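Local coordinates for regulatory protein of LacI family (Chloroflexus aggregans, PDB 3BBL) that probably regulates transcription as a DNA-binding repressor or activator, its periplasmic-binding-protein-like core being expected to sense a small effector molecule, at residues Phe5-Ser10 and Val37-Leu42; Asp24-Ser29 and Gln241-Ala246; Lys87-Ala92 and Ala256-Arg261; Ala103-Asp108 and Lys266-Gln271. All blocks are in the same frame, centred on the assembly; numbering follows the deposited sequence.

All four contacts lie in one lobe of the two-lobed core and share its sheet or the helices against it. Contact 1 joins strands 6-9 and 40-43; contact 2, about 15 Å away between centres, packs the intervening helix 23-36 on the start of helix 243-258. The far end of that helix meets strand 90-93 in contact 3, whose centre is about 20 Å from that of contact 2 and about 12 Å from that of contact 1. Contacts 1 and 3 touch through Tyr39 and Glu259. Contact 4 continues the sheet: Ala92 bonds to Ala103 and Val105. It also touches contact 2 through Leu270 and Ala246. Contacts 1 and 2 both meet the second subunit. Contacts 2 and 4 probably lie toward the hinge, where the chain passes between the lobes.

Contact 1 (Phe5-Ser10 and Val37-Leu42); sequences FMIGYS and VNYFVL
The end methyl CE of Met6, modelled as selenomethionine, packs against the branch of Leu42, 3.3 Å from Leu42 CD1 and almost as near to Leu42 CB. A bend late in the Met6 chain (chi3 79°) carries CE to this place, while its CG rests 4.0 Å from Phe40 CB and the Phe40 ring leads off. On the face that carries Ile7 and Val41 the contacts run diagonally: Ile7 CD1 lies 4.2 Å from Tyr39 CD2, and Val41 CG1 is 3.8 Å from Tyr9 CB. Further out, Phe5 turns its edge to the face of Tyr39, the planes at 68°; Phe5 CD1 sits 3.6 Å from Tyr39 CZ, displaced toward the tyrosine rim. The polar edge is a parallel ladder, with Phe40 N on Phe5 O, Ile7 N on Phe40 O, Leu42 N on Ile7 O and Tyr9 N on Leu42 O. Its shortest rung, from Leu42 N to Ile7 O, measures 2.6 Å. The Tyr39 hydroxyl is bonded to Glu259 OE2. Both strands belong to a beta-alpha-beta unit whose helix 23-36, ended by a Schellman motif at Asn38, covers Tyr9 and Val41. Helix 243-258 covers Ile7 and Tyr39, strand 67-70 continues the sheet beyond strand 6-9, and Met6 and Leu42 face the second subunit, where Met6 meets its own counterpart.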
loop_
_atom_site.group_PDB
_atom_site.type_symbol
_atom_site.label_atom_id
_atom_site.label_comp_id
_atom_site.label_asym_id
_atom_site.label_seq_id
_atom_site.Cartn_x
_atom_site.Cartn_y
_atom_site.Cartn_z
ATOM N N PHE A 5 5.049 13.746 25.063
ATOM C CA PHE A 5 4.384 14.156 23.830
ATOM C C PHE A 5 4.644 13.174 22.688
ATOM O O PHE A 5 4.765 13.559 21.526
ATOM C CB PHE A 5 4.829 15.568 23.440
ATOM C CG PHE A 5 4.252 16.639 24.318
ATOM C CD1 PHE A 5 2.892 16.936 24.273
ATOM C CD2 PHE A 5 5.058 17.328 25.220
ATOM C CE1 PHE A 5 2.338 17.907 25.118
ATOM C CE2 PHE A 5 4.515 18.301 26.070
ATOM C CZ PHE A 5 3.155 18.589 26.019
HETATM N N MSE A 6 4.731 11.897 23.033
HETATM C CA MSE A 6 4.954 10.863 22.040
HETATM C C MSE A 6 4.059 9.649 22.256
HETATM O O MSE A 6 3.890 9.168 23.379
HETATM C CB MSE A 6 6.424 10.474 22.029
HETATM C CG MSE A 6 7.232 11.571 21.407
HETATM SE SE MSE A 6 9.079 11.081 21.199
HETATM C CE MSE A 6 8.871 10.016 19.638
ATOM N N ILE A 7 3.462 9.181 21.163
ATOM C CA ILE A 7 2.566 8.031 21.200
ATOM C C ILE A 7 3.225 6.875 20.465
ATOM O O ILE A 7 3.591 6.993 19.296
ATOM C CB ILE A 7 1.213 8.376 20.529
ATOM C CG1 ILE A 7 0.534 9.504 21.308
ATOM C CG2 ILE A 7 0.315 7.144 20.475
ATOM C CD1 ILE A 7 -0.521 10.253 20.528
ATOM N N GLY A 8 3.394 5.761 21.163
ATOM C CA GLY A 8 4.017 4.606 20.551
ATOM C C GLY A 8 3.060 3.811 19.688
ATOM O O GLY A 8 1.901 3.598 20.056
ATOM N N TYR A 9 3.545 3.379 18.531
ATOM C CA TYR A 9 2.735 2.587 17.617
ATOM C C TYR A 9 3.579 1.524 16.927
ATOM O O TYR A 9 4.776 1.700 16.724
ATOM C CB TYR A 9 2.070 3.481 16.555
ATOM C CG TYR A 9 1.187 2.707 15.595
ATOM C CD1 TYR A 9 0.114 1.954 16.067
ATOM C CD2 TYR A 9 1.466 2.669 14.226
ATOM C CE1 TYR A 9 -0.654 1.178 15.214
ATOM C CE2 TYR A 9 0.701 1.890 13.359
ATOM C CZ TYR A 9 -0.357 1.140 13.860
ATOM O OH TYR A 9 -1.095 0.320 13.026
ATOM N N SER A 10 2.944 0.413 16.583
ATOM C CA SER A 10 3.620 -0.673 15.893
ATOM C C SER A 10 2.592 -1.394 15.032
ATOM O O SER A 10 1.406 -1.409 15.350
ATOM C CB SER A 10 4.246 -1.656 16.890
ATOM O OG SER A 10 3.251 -2.350 17.613
ATOM N N VAL A 37 -1.673 18.729 17.538
ATOM C CA VAL A 37 -1.767 18.975 18.972
ATOM C C VAL A 37 -0.404 18.773 19.631
ATOM O O VAL A 37 -0.313 18.427 20.810
ATOM C CB VAL A 37 -2.807 18.045 19.647
ATOM C CG1 VAL A 37 -4.199 18.383 19.149
ATOM C CG2 VAL A 37 -2.469 16.584 19.369
ATOM N N ASN A 38 0.650 18.980 18.847
ATOM C CA ASN A 38 2.029 18.864 19.312
ATOM C C ASN A 38 2.518 17.502 19.797
ATOM O O ASN A 38 3.390 17.422 20.664
ATOM C CB ASN A 38 2.292 19.904 20.398
ATOM C CG ASN A 38 2.158 21.318 19.884
ATOM O OD1 ASN A 38 2.899 21.737 18.995
ATOM N ND2 ASN A 38 1.204 22.060 20.432
ATOM N N TYR A 39 1.970 16.429 19.247
ATOM C CA TYR A 39 2.424 15.100 19.632
ATOM C C TYR A 39 3.109 14.437 18.439
ATOM O O TYR A 39 2.902 14.839 17.294
ATOM C CB TYR A 39 1.252 14.228 20.097
ATOM C CG TYR A 39 0.831 14.428 21.538
ATOM C CD1 TYR A 39 0.057 15.521 21.918
ATOM C CD2 TYR A 39 1.190 13.504 22.520
ATOM C CE1 TYR A 39 -0.351 15.690 23.241
ATOM C CE2 TYR A 39 0.790 13.664 23.846
ATOM C CZ TYR A 39 0.019 14.758 24.200
ATOM O OH TYR A 39 -0.380 14.919 25.509
ATOM N N PHE A 40 3.951 13.447 18.714
ATOM C CA PHE A 40 4.631 12.707 17.660
ATOM C C PHE A 40 4.281 11.247 17.867
ATOM O O PHE A 40 4.024 10.815 18.994
ATOM C CB PHE A 40 6.159 12.833 17.743
ATOM C CG PHE A 40 6.694 14.189 17.375
ATOM C CD1 PHE A 40 6.744 15.211 18.314
ATOM C CD2 PHE A 40 7.169 14.435 16.093
ATOM C CE1 PHE A 40 7.260 16.460 17.984
ATOM C CE2 PHE A 40 7.687 15.681 15.751
ATOM C CZ PHE A 40 7.734 16.696 16.700
ATOM N N VAL A 41 4.253 10.491 16.774
ATOM C CA VAL A 41 3.984 9.067 16.851
ATOM C C VAL A 41 5.358 8.421 16.808
ATOM O O VAL A 41 6.178 8.746 15.955
ATOM C CB VAL A 41 3.159 8.562 15.650
ATOM C CG1 VAL A 41 3.023 7.043 15.720
ATOM C CG2 VAL A 41 1.782 9.224 15.645
ATOM N N LEU A 42 5.619 7.519 17.742
ATOM C CA LEU A 42 6.898 6.850 17.779
ATOM C C LEU A 42 6.764 5.381 17.410
ATOM O O LEU A 42 6.293 4.572 18.208
ATOM C CB LEU A 42 7.510 6.970 19.169
ATOM C CG LEU A 42 8.891 6.337 19.328
ATOM C CD1 LEU A 42 9.896 7.090 18.475
ATOM C CD2 LEU A 42 9.303 6.354 20.794
#

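Contact 2 (Asp24-Ser29 and Gln241-Ala246); sequences DQFLSS and QPIAEA
Ser29 ties its helix to the first turn of another by a side-chain bond to a main-chain carbonyl: OG gives its proton to Ala244 O at 2.6 Å. With OG anti to the backbone N (chi1 177°), it is set toward the facing helix, and Ser29 CB follows it to 3.5 Å from the same Ala244 O. An alanine here would probably leave the Ala244 carbonyl without this hydroxyl partner, only packing then joining the two segments. That packing centres on Ile243, whose CG2 meets the neighbouring helix at two points, 3.5 Å from Phe26 N and 3.6 Å from Phe26 CB. The Phe26 side chain crosses that of Ile243 at about a right angle and brings Ile243 O to its ring edge, 3.6 Å from Phe26 CD1. Pro242, the centre of an inverse gamma turn, is the N-cap of helix 243-258. In the periplasmic-binding-protein fold this is probably where the chain returns from the other lobe, after strand 237-240, so helix 23-36 packs on a helix beginning close to the hinge. Ring stacking of Phe26 on Phe93 of strand 90-93 extends the apolar layer beneath. At the outer side Gln25 crosses Ile243, its OE1 3.7 Å from Ile243 CG1. On another flank of helix 23-36, Leu27 packs on Leu27 of the second subunit.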
loop_
_atom_site.group_PDB
_atom_site.type_symbol
_atom_site.label_atom_id
_atom_site.label_comp_id
_atom_site.label_asym_id
_atom_site.label_seq_id
_atom_site.Cartn_x
_atom_site.Cartn_y
_atom_site.Cartn_z
ATOM N N ASP A 24 -0.403 3.312 5.390
ATOM C CA ASP A 24 -0.296 4.667 4.888
ATOM C C ASP A 24 -1.458 5.553 5.315
ATOM O O ASP A 24 -1.240 6.674 5.756
ATOM C CB ASP A 24 -0.190 4.653 3.367
ATOM C CG ASP A 24 -0.149 6.046 2.778
ATOM O OD1 ASP A 24 0.833 6.775 3.034
ATOM O OD2 ASP A 24 -1.104 6.415 2.062
ATOM N N GLN A 25 -2.687 5.058 5.193
ATOM C CA GLN A 25 -3.854 5.849 5.581
ATOM C C GLN A 25 -3.895 6.093 7.089
ATOM O O GLN A 25 -4.090 7.217 7.548
ATOM C CB GLN A 25 -5.153 5.149 5.179
ATOM C CG GLN A 25 -5.416 5.048 3.694
ATOM C CD GLN A 25 -6.715 4.311 3.389
ATOM O OE1 GLN A 25 -6.890 3.152 3.772
ATOM N NE2 GLN A 25 -7.629 4.982 2.697
ATOM N N PHE A 26 -3.711 5.019 7.845
ATOM C CA PHE A 26 -3.746 5.061 9.298
ATOM C C PHE A 26 -2.619 5.873 9.944
ATOM O O PHE A 26 -2.878 6.794 10.723
ATOM C CB PHE A 26 -3.722 3.633 9.837
ATOM C CG PHE A 26 -4.158 3.516 11.259
ATOM C CD1 PHE A 26 -5.460 3.836 11.625
ATOM C CD2 PHE A 26 -3.272 3.079 12.238
ATOM C CE1 PHE A 26 -5.882 3.724 12.956
ATOM C CE2 PHE A 26 -3.676 2.961 13.567
ATOM C CZ PHE A 26 -4.992 3.286 13.926
ATOM N N LEU A 27 -1.375 5.530 9.622
ATOM C CA LEU A 27 -0.234 6.224 10.198
ATOM C C LEU A 27 -0.122 7.677 9.741
ATOM O O LEU A 27 0.141 8.568 10.555
ATOM C CB LEU A 27 1.062 5.470 9.891
ATOM C CG LEU A 27 2.344 6.038 10.515
ATOM C CD1 LEU A 27 2.207 6.143 12.035
ATOM C CD2 LEU A 27 3.513 5.149 10.148
ATOM N N SER A 28 -0.324 7.927 8.450
ATOM C CA SER A 28 -0.250 9.297 7.948
ATOM C C SER A 28 -1.246 10.150 8.715
ATOM O O SER A 28 -0.922 11.236 9.187
ATOM C CB SER A 28 -0.576 9.355 6.454
ATOM O OG SER A 28 0.435 8.727 5.693
ATOM N N SER A 29 -2.460 9.637 8.837
ATOM C CA SER A 29 -3.516 10.331 9.548
ATOM C C SER A 29 -3.149 10.591 11.008
ATOM O O SER A 29 -3.381 11.685 11.518
ATOM C CB SER A 29 -4.811 9.525 9.469
ATOM O OG SER A 29 -5.836 10.139 10.217
ATOM N N GLN A 241 -13.519 1.144 4.474
ATOM C CA GLN A 241 -13.470 1.479 5.893
ATOM C C GLN A 241 -12.811 2.849 6.027
ATOM O O GLN A 241 -11.885 3.171 5.286
ATOM C CB GLN A 241 -12.657 0.435 6.667
ATOM C CG GLN A 241 -13.221 -0.972 6.620
ATOM C CD GLN A 241 -12.550 -1.899 7.614
ATOM O OE1 GLN A 241 -11.333 -2.042 7.622
ATOM N NE2 GLN A 241 -13.347 -2.536 8.462
ATOM N N PRO A 242 -13.293 3.679 6.963
ATOM C CA PRO A 242 -12.722 5.017 7.163
ATOM C C PRO A 242 -11.459 4.943 8.032
ATOM O O PRO A 242 -11.464 5.316 9.205
ATOM C CB PRO A 242 -13.867 5.760 7.827
ATOM C CG PRO A 242 -14.449 4.698 8.715
ATOM C CD PRO A 242 -14.464 3.467 7.834
ATOM N N ILE A 243 -10.380 4.450 7.433
ATOM C CA ILE A 243 -9.113 4.280 8.122
ATOM C C ILE A 243 -8.486 5.590 8.583
ATOM O O ILE A 243 -7.935 5.655 9.682
ATOM C CB ILE A 243 -8.108 3.506 7.228
ATOM C CG1 ILE A 243 -8.732 2.172 6.801
ATOM C CG2 ILE A 243 -6.788 3.271 7.973
ATOM C CD1 ILE A 243 -9.274 1.343 7.963
ATOM N N ALA A 244 -8.569 6.629 7.759
ATOM C CA ALA A 244 -7.998 7.915 8.144
ATOM C C ALA A 244 -8.732 8.453 9.371
ATOM O O ALA A 244 -8.103 8.867 10.343
ATOM C CB ALA A 244 -8.092 8.911 6.989
ATOM N N GLU A 245 -10.060 8.427 9.329
ATOM C CA GLU A 245 -10.856 8.915 10.448
ATOM C C GLU A 245 -10.562 8.109 11.711
ATOM O O GLU A 245 -10.468 8.660 12.806
ATOM C CB GLU A 245 -12.349 8.857 10.113
ATOM C CG GLU A 245 -13.253 9.238 11.278
ATOM C CD GLU A 245 -14.738 9.287 10.910
ATOM O OE1 GLU A 245 -15.186 8.450 10.087
ATOM O OE2 GLU A 245 -15.464 10.156 11.459
ATOM N N ALA A 246 -10.410 6.800 11.557
ATOM C CA ALA A 246 -10.113 5.949 12.692
ATOM C C ALA A 246 -8.766 6.348 13.293
ATOM O O ALA A 246 -8.579 6.320 14.509
ATOM C CB ALA A 246 -10.085 4.488 12.256
#

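Contact 3 (Lys87-Ala92 and Ala256-Arg261); sequences KFPFVA and AIVEGR
Pro89 and Val258 make the closest apolar touch, Pro89 CB lying 3.7 Å from Val258 CG2. The valine sets CG1 anti to its backbone N (chi1 166°), and the other methyl, CG2, is the one that meets the proline ring. Ile257 adds two longer contacts, one from each methyl: CG2 comes to 4.3 Å from Pro89 CB, and CD1 to 4.2 Å from Val91 CG2. Between the two segments the interaction is thus one of small aliphatic groups in van der Waals contact. Hydrogen bonds within 256-261 shape the end of its helix. Gly260, with positive phi, is the C-prime residue of a Schellman motif, in which Gly260 N bonds to Ile257 O and Arg261 N more weakly to Ala256 O. Across this turn Arg261 NH2 forms a salt bridge with Glu259 OE1 at 2.8 Å, approaching from above the carboxylate plane. The contact lays the last turn of helix 243-258 over the start of strand 90-93. Leu254 of the same helix also covers Pro89 and Val91, while Phe90 turns away to helix 78-85, so this parallel strand is sandwiched between the two helices.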
loop_
_atom_site.group_PDB
_atom_site.type_symbol
_atom_site.label_atom_id
_atom_site.label_comp_id
_atom_site.label_asym_id
_atom_site.label_seq_id
_atom_site.Cartn_x
_atom_site.Cartn_y
_atom_site.Cartn_z
ATOM N N LYS A 87 -1.987 -0.061 34.064
ATOM C CA LYS A 87 -2.723 1.197 34.126
ATOM C C LYS A 87 -2.086 2.262 33.223
ATOM O O LYS A 87 -2.159 3.453 33.524
ATOM C CB LYS A 87 -2.767 1.723 35.565
ATOM C CG LYS A 87 -3.867 1.138 36.439
ATOM C CD LYS A 87 -3.730 -0.366 36.625
ATOM C CE LYS A 87 -4.828 -0.904 37.546
ATOM N NZ LYS A 87 -4.751 -2.385 37.730
ATOM N N PHE A 88 -1.467 1.837 32.121
ATOM C CA PHE A 88 -0.831 2.772 31.190
ATOM C C PHE A 88 -1.789 3.154 30.055
ATOM O O PHE A 88 -2.492 2.304 29.514
ATOM C CB PHE A 88 0.440 2.156 30.601
ATOM C CG PHE A 88 1.401 3.170 30.056
ATOM C CD1 PHE A 88 2.157 3.961 30.918
ATOM C CD2 PHE A 88 1.533 3.359 28.689
ATOM C CE1 PHE A 88 3.029 4.929 30.425
ATOM C CE2 PHE A 88 2.402 4.325 28.182
ATOM C CZ PHE A 88 3.152 5.112 29.052
ATOM N N PRO A 89 -1.813 4.441 29.669
ATOM C CA PRO A 89 -2.690 4.936 28.597
ATOM C C PRO A 89 -2.512 4.237 27.247
ATOM O O PRO A 89 -1.388 4.044 26.768
ATOM C CB PRO A 89 -2.329 6.418 28.503
ATOM C CG PRO A 89 -1.793 6.738 29.868
ATOM C CD PRO A 89 -0.964 5.528 30.184
ATOM N N PHE A 90 -3.630 3.866 26.634
ATOM C CA PHE A 90 -3.591 3.213 25.337
ATOM C C PHE A 90 -4.975 3.160 24.733
ATOM O O PHE A 90 -5.978 3.168 25.442
ATOM C CB PHE A 90 -3.026 1.792 25.459
ATOM C CG PHE A 90 -4.021 0.770 25.942
ATOM C CD1 PHE A 90 -4.858 0.110 25.043
ATOM C CD2 PHE A 90 -4.107 0.449 27.294
ATOM C CE1 PHE A 90 -5.766 -0.863 25.486
ATOM C CE2 PHE A 90 -5.009 -0.519 27.748
ATOM C CZ PHE A 90 -5.840 -1.176 26.844
ATOM N N VAL A 91 -5.013 3.128 23.410
ATOM C CA VAL A 91 -6.260 3.026 22.669
ATOM C C VAL A 91 -6.038 1.898 21.682
ATOM O O VAL A 91 -5.014 1.855 21.003
ATOM C CB VAL A 91 -6.582 4.313 21.886
ATOM C CG1 VAL A 91 -7.729 4.056 20.923
ATOM C CG2 VAL A 91 -6.952 5.425 22.841
ATOM N N ALA A 92 -6.978 0.968 21.623
ATOM C CA ALA A 92 -6.861 -0.143 20.688
ATOM C C ALA A 92 -7.704 0.141 19.451
ATOM O O ALA A 92 -8.830 0.619 19.554
ATOM C CB ALA A 92 -7.321 -1.438 21.346
ATOM N N ALA A 256 -6.549 12.670 24.949
ATOM C CA ALA A 256 -7.453 13.095 26.007
ATOM C C ALA A 256 -7.207 12.266 27.266
ATOM O O ALA A 256 -7.207 12.796 28.373
ATOM C CB ALA A 256 -8.899 12.944 25.554
ATOM N N ILE A 257 -6.988 10.966 27.094
ATOM C CA ILE A 257 -6.743 10.080 28.225
ATOM C C ILE A 257 -5.407 10.409 28.874
ATOM O O ILE A 257 -5.290 10.463 30.100
ATOM C CB ILE A 257 -6.723 8.603 27.787
ATOM C CG1 ILE A 257 -8.091 8.214 27.226
ATOM C CG2 ILE A 257 -6.365 7.712 28.966
ATOM C CD1 ILE A 257 -8.146 6.801 26.676
ATOM N N VAL A 258 -4.397 10.627 28.042
ATOM C CA VAL A 258 -3.068 10.951 28.531
ATOM C C VAL A 258 -3.060 12.260 29.320
ATOM O O VAL A 258 -2.331 12.395 30.300
ATOM C CB VAL A 258 -2.057 11.054 27.357
ATOM C CG1 VAL A 258 -0.764 11.720 27.823
ATOM C CG2 VAL A 258 -1.761 9.669 26.812
ATOM N N GLU A 259 -3.882 13.215 28.901
ATOM C CA GLU A 259 -3.934 14.509 29.563
ATOM C C GLU A 259 -4.954 14.621 30.699
ATOM O O GLU A 259 -5.362 15.722 31.072
ATOM C CB GLU A 259 -4.163 15.607 28.519
ATOM C CG GLU A 259 -3.096 15.594 27.427
ATOM C CD GLU A 259 -3.216 16.744 26.448
ATOM O OE1 GLU A 259 -4.316 17.329 26.345
ATOM O OE2 GLU A 259 -2.210 17.053 25.768
ATOM N N GLY A 260 -5.359 13.475 31.242
ATOM C CA GLY A 260 -6.294 13.448 32.357
ATOM C C GLY A 260 -7.754 13.825 32.159
ATOM O O GLY A 260 -8.515 13.821 33.126
ATOM N N ARG A 261 -8.164 14.142 30.936
ATOM C CA ARG A 261 -9.554 14.520 30.680
ATOM C C ARG A 261 -10.319 13.487 29.853
ATOM O O ARG A 261 -11.005 13.836 28.888
ATOM C CB ARG A 261 -9.597 15.882 29.980
ATOM C CG ARG A 261 -8.655 15.981 28.803
ATOM C CD ARG A 261 -8.616 17.378 28.209
ATOM N NE ARG A 261 -7.638 17.463 27.126
ATOM C CZ ARG A 261 -7.742 16.816 25.968
ATOM N NH1 ARG A 261 -8.787 16.035 25.732
ATOM N NH2 ARG A 261 -6.797 16.935 25.049
#

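Contact 4 (Ala103-Asp108 and Lys266-Gln271); sequences AWVDID and KHILLQ
The indole of Trp104 and the imidazole of His267 form an offset stack, the five-membered rings 4.0 Å apart between centroids and their planes at 15°. Trp104 NE1 lies over the centre of the imidazole, 3.3 Å from His267 CD2, and His267 CB stands over the six-membered ring in a CH-pi contact. Trp104 CG, set between the backbone N and the carbonyl carbon (chi1 57°), leaves on the side where His267 lies. An alanine in its place would probably deprive the imidazole of its flat partner and free it to turn, since its bond from NE2 to Phe102 O is weak. Beneath the rings the strands are tightly stitched in parallel by five bonds, the last from Asp108 N to Leu270 O; the one from Ile268 N to Trp104 O measures 2.8 Å, with an N-H...O angle of 175°. On the face turned to helix 243-258, Val105 CG2 lies beside Ile268 CB at 4.0 Å, and Ile107 CD1 crosses to Leu270 CB. Exposed Leu269 and Gln271 mark the solvent side, where contacts are sparser: Leu269 CD1 lies 3.6 Å from Asp108 N, and Gln271 runs beside Asp108, whose OD1 caps Ala111 N of helix 109-123. On the face of Trp104 and Leu269, buried Asp106 makes salt bridges through OD2 to Arg95 and Arg138. Neighbouring parallel strands with helix 243-258 on one face, one leading into helix 109-123, are consistent with the interlobe crossovers of the periplasmic-binding-protein fold in LacI-family regulators.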
loop_
_atom_site.group_PDB
_atom_site.type_symbol
_atom_site.label_atom_id
_atom_site.label_comp_id
_atom_site.label_asym_id
_atom_site.label_seq_id
_atom_site.Cartn_x
_atom_site.Cartn_y
_atom_site.Cartn_z
ATOM N N ALA A 103 -10.336 1.391 26.336
ATOM C CA ALA A 103 -10.605 2.384 25.300
ATOM C C ALA A 103 -10.311 1.839 23.903
ATOM O O ALA A 103 -9.270 1.223 23.674
ATOM C CB ALA A 103 -9.777 3.636 25.550
ATOM N N TRP A 104 -11.231 2.063 22.969
ATOM C CA TRP A 104 -11.024 1.595 21.609
ATOM C C TRP A 104 -11.804 2.304 20.522
ATOM O O TRP A 104 -12.839 2.936 20.765
ATOM C CB TRP A 104 -11.299 0.086 21.493
ATOM C CG TRP A 104 -12.684 -0.383 21.919
ATOM C CD1 TRP A 104 -12.997 -1.064 23.062
ATOM C CD2 TRP A 104 -13.913 -0.256 21.184
ATOM N NE1 TRP A 104 -14.338 -1.374 23.083
ATOM C CE2 TRP A 104 -14.923 -0.891 21.947
ATOM C CE3 TRP A 104 -14.257 0.330 19.959
ATOM C CZ2 TRP A 104 -16.254 -0.956 21.521
ATOM C CZ3 TRP A 104 -15.587 0.263 19.534
ATOM C CH2 TRP A 104 -16.566 -0.375 20.319
ATOM N N VAL A 105 -11.264 2.192 19.314
ATOM C CA VAL A 105 -11.868 2.728 18.112
ATOM C C VAL A 105 -11.896 1.524 17.174
ATOM O O VAL A 105 -10.912 0.790 17.074
ATOM C CB VAL A 105 -11.010 3.837 17.469
ATOM C CG1 VAL A 105 -11.649 4.286 16.159
ATOM C CG2 VAL A 105 -10.871 5.020 18.420
ATOM N N ASP A 106 -13.024 1.310 16.507
ATOM C CA ASP A 106 -13.141 0.191 15.590
ATOM C C ASP A 106 -14.134 0.462 14.476
ATOM O O ASP A 106 -14.969 1.358 14.571
ATOM C CB ASP A 106 -13.567 -1.072 16.343
ATOM C CG ASP A 106 -13.202 -2.344 15.596
ATOM O OD1 ASP A 106 -12.754 -2.245 14.441
ATOM O OD2 ASP A 106 -13.363 -3.440 16.161
ATOM N N ILE A 107 -14.021 -0.323 13.412
ATOM C CA ILE A 107 -14.913 -0.212 12.276
ATOM C C ILE A 107 -15.981 -1.289 12.460
ATOM O O ILE A 107 -15.672 -2.411 12.860
ATOM C CB ILE A 107 -14.160 -0.469 10.951
ATOM C CG1 ILE A 107 -12.898 0.401 10.884
ATOM C CG2 ILE A 107 -15.077 -0.184 9.768
ATOM C CD1 ILE A 107 -13.146 1.900 11.029
ATOM N N ASP A 108 -17.235 -0.948 12.185
ATOM C CA ASP A 108 -18.329 -1.905 12.320
ATOM C C ASP A 108 -18.293 -2.888 11.138
ATOM O O ASP A 108 -19.006 -2.710 10.151
ATOM C CB ASP A 108 -19.674 -1.166 12.349
ATOM C CG ASP A 108 -20.833 -2.066 12.760
ATOM O OD1 ASP A 108 -20.706 -3.305 12.655
ATOM O OD2 ASP A 108 -21.881 -1.527 13.176
ATOM N N LYS A 266 -15.501 6.279 25.551
ATOM C CA LYS A 266 -14.192 5.691 25.294
ATOM C C LYS A 266 -14.257 4.546 24.287
ATOM O O LYS A 266 -13.256 3.876 24.034
ATOM C CB LYS A 266 -13.586 5.199 26.611
ATOM C CG LYS A 266 -14.497 4.271 27.404
ATOM C CD LYS A 266 -14.156 4.300 28.898
ATOM C CE LYS A 266 -12.847 3.591 29.214
ATOM N NZ LYS A 266 -13.001 2.109 29.175
ATOM N N HIS A 267 -15.443 4.324 23.729
ATOM C CA HIS A 267 -15.659 3.283 22.727
ATOM C C HIS A 267 -16.188 3.972 21.477
ATOM O O HIS A 267 -17.334 4.408 21.440
ATOM C CB HIS A 267 -16.691 2.259 23.210
ATOM C CG HIS A 267 -16.212 1.389 24.330
ATOM N ND1 HIS A 267 -17.031 0.480 24.967
ATOM C CD2 HIS A 267 -14.998 1.276 24.921
ATOM C CE1 HIS A 267 -16.343 -0.153 25.901
ATOM N NE2 HIS A 267 -15.107 0.313 25.895
ATOM N N ILE A 268 -15.353 4.079 20.453
ATOM C CA ILE A 268 -15.777 4.732 19.229
ATOM C C ILE A 268 -15.911 3.734 18.088
ATOM O O ILE A 268 -14.932 3.120 17.658
ATOM C CB ILE A 268 -14.794 5.860 18.846
ATOM C CG1 ILE A 268 -14.740 6.888 19.981
ATOM C CG2 ILE A 268 -15.241 6.535 17.561
ATOM C CD1 ILE A 268 -13.697 7.961 19.794
ATOM N N LEU A 269 -17.145 3.569 17.618
ATOM C CA LEU A 269 -17.451 2.642 16.534
ATOM C C LEU A 269 -17.808 3.401 15.270
ATOM O O LEU A 269 -18.809 4.108 15.228
ATOM C CB LEU A 269 -18.615 1.730 16.926
ATOM C CG LEU A 269 -19.030 0.688 15.888
ATOM C CD1 LEU A 269 -17.897 -0.298 15.668
ATOM C CD2 LEU A 269 -20.284 -0.032 16.356
ATOM N N LEU A 270 -16.981 3.251 14.243
ATOM C CA LEU A 270 -17.201 3.925 12.973
ATOM C C LEU A 270 -17.869 2.991 11.964
ATOM O O LEU A 270 -17.642 1.783 11.972
ATOM C CB LEU A 270 -15.867 4.419 12.413
ATOM C CG LEU A 270 -15.051 5.325 13.335
ATOM C CD1 LEU A 270 -13.748 5.697 12.657
ATOM C CD2 LEU A 270 -15.845 6.573 13.670
ATOM N N GLN A 271 -18.683 3.563 11.085
ATOM C CA GLN A 271 -19.379 2.788 10.074
ATOM C C GLN A 271 -18.655 2.773 8.730
ATOM O O GLN A 271 -18.116 3.789 8.289
ATOM C CB GLN A 271 -20.792 3.343 9.865
ATOM C CG GLN A 271 -21.698 3.217 11.071
ATOM C CD GLN A 271 -21.784 1.792 11.582
ATOM O OE1 GLN A 271 -21.387 1.502 12.712
ATOM N NE2 GLN A 271 -22.298 0.892 10.751
#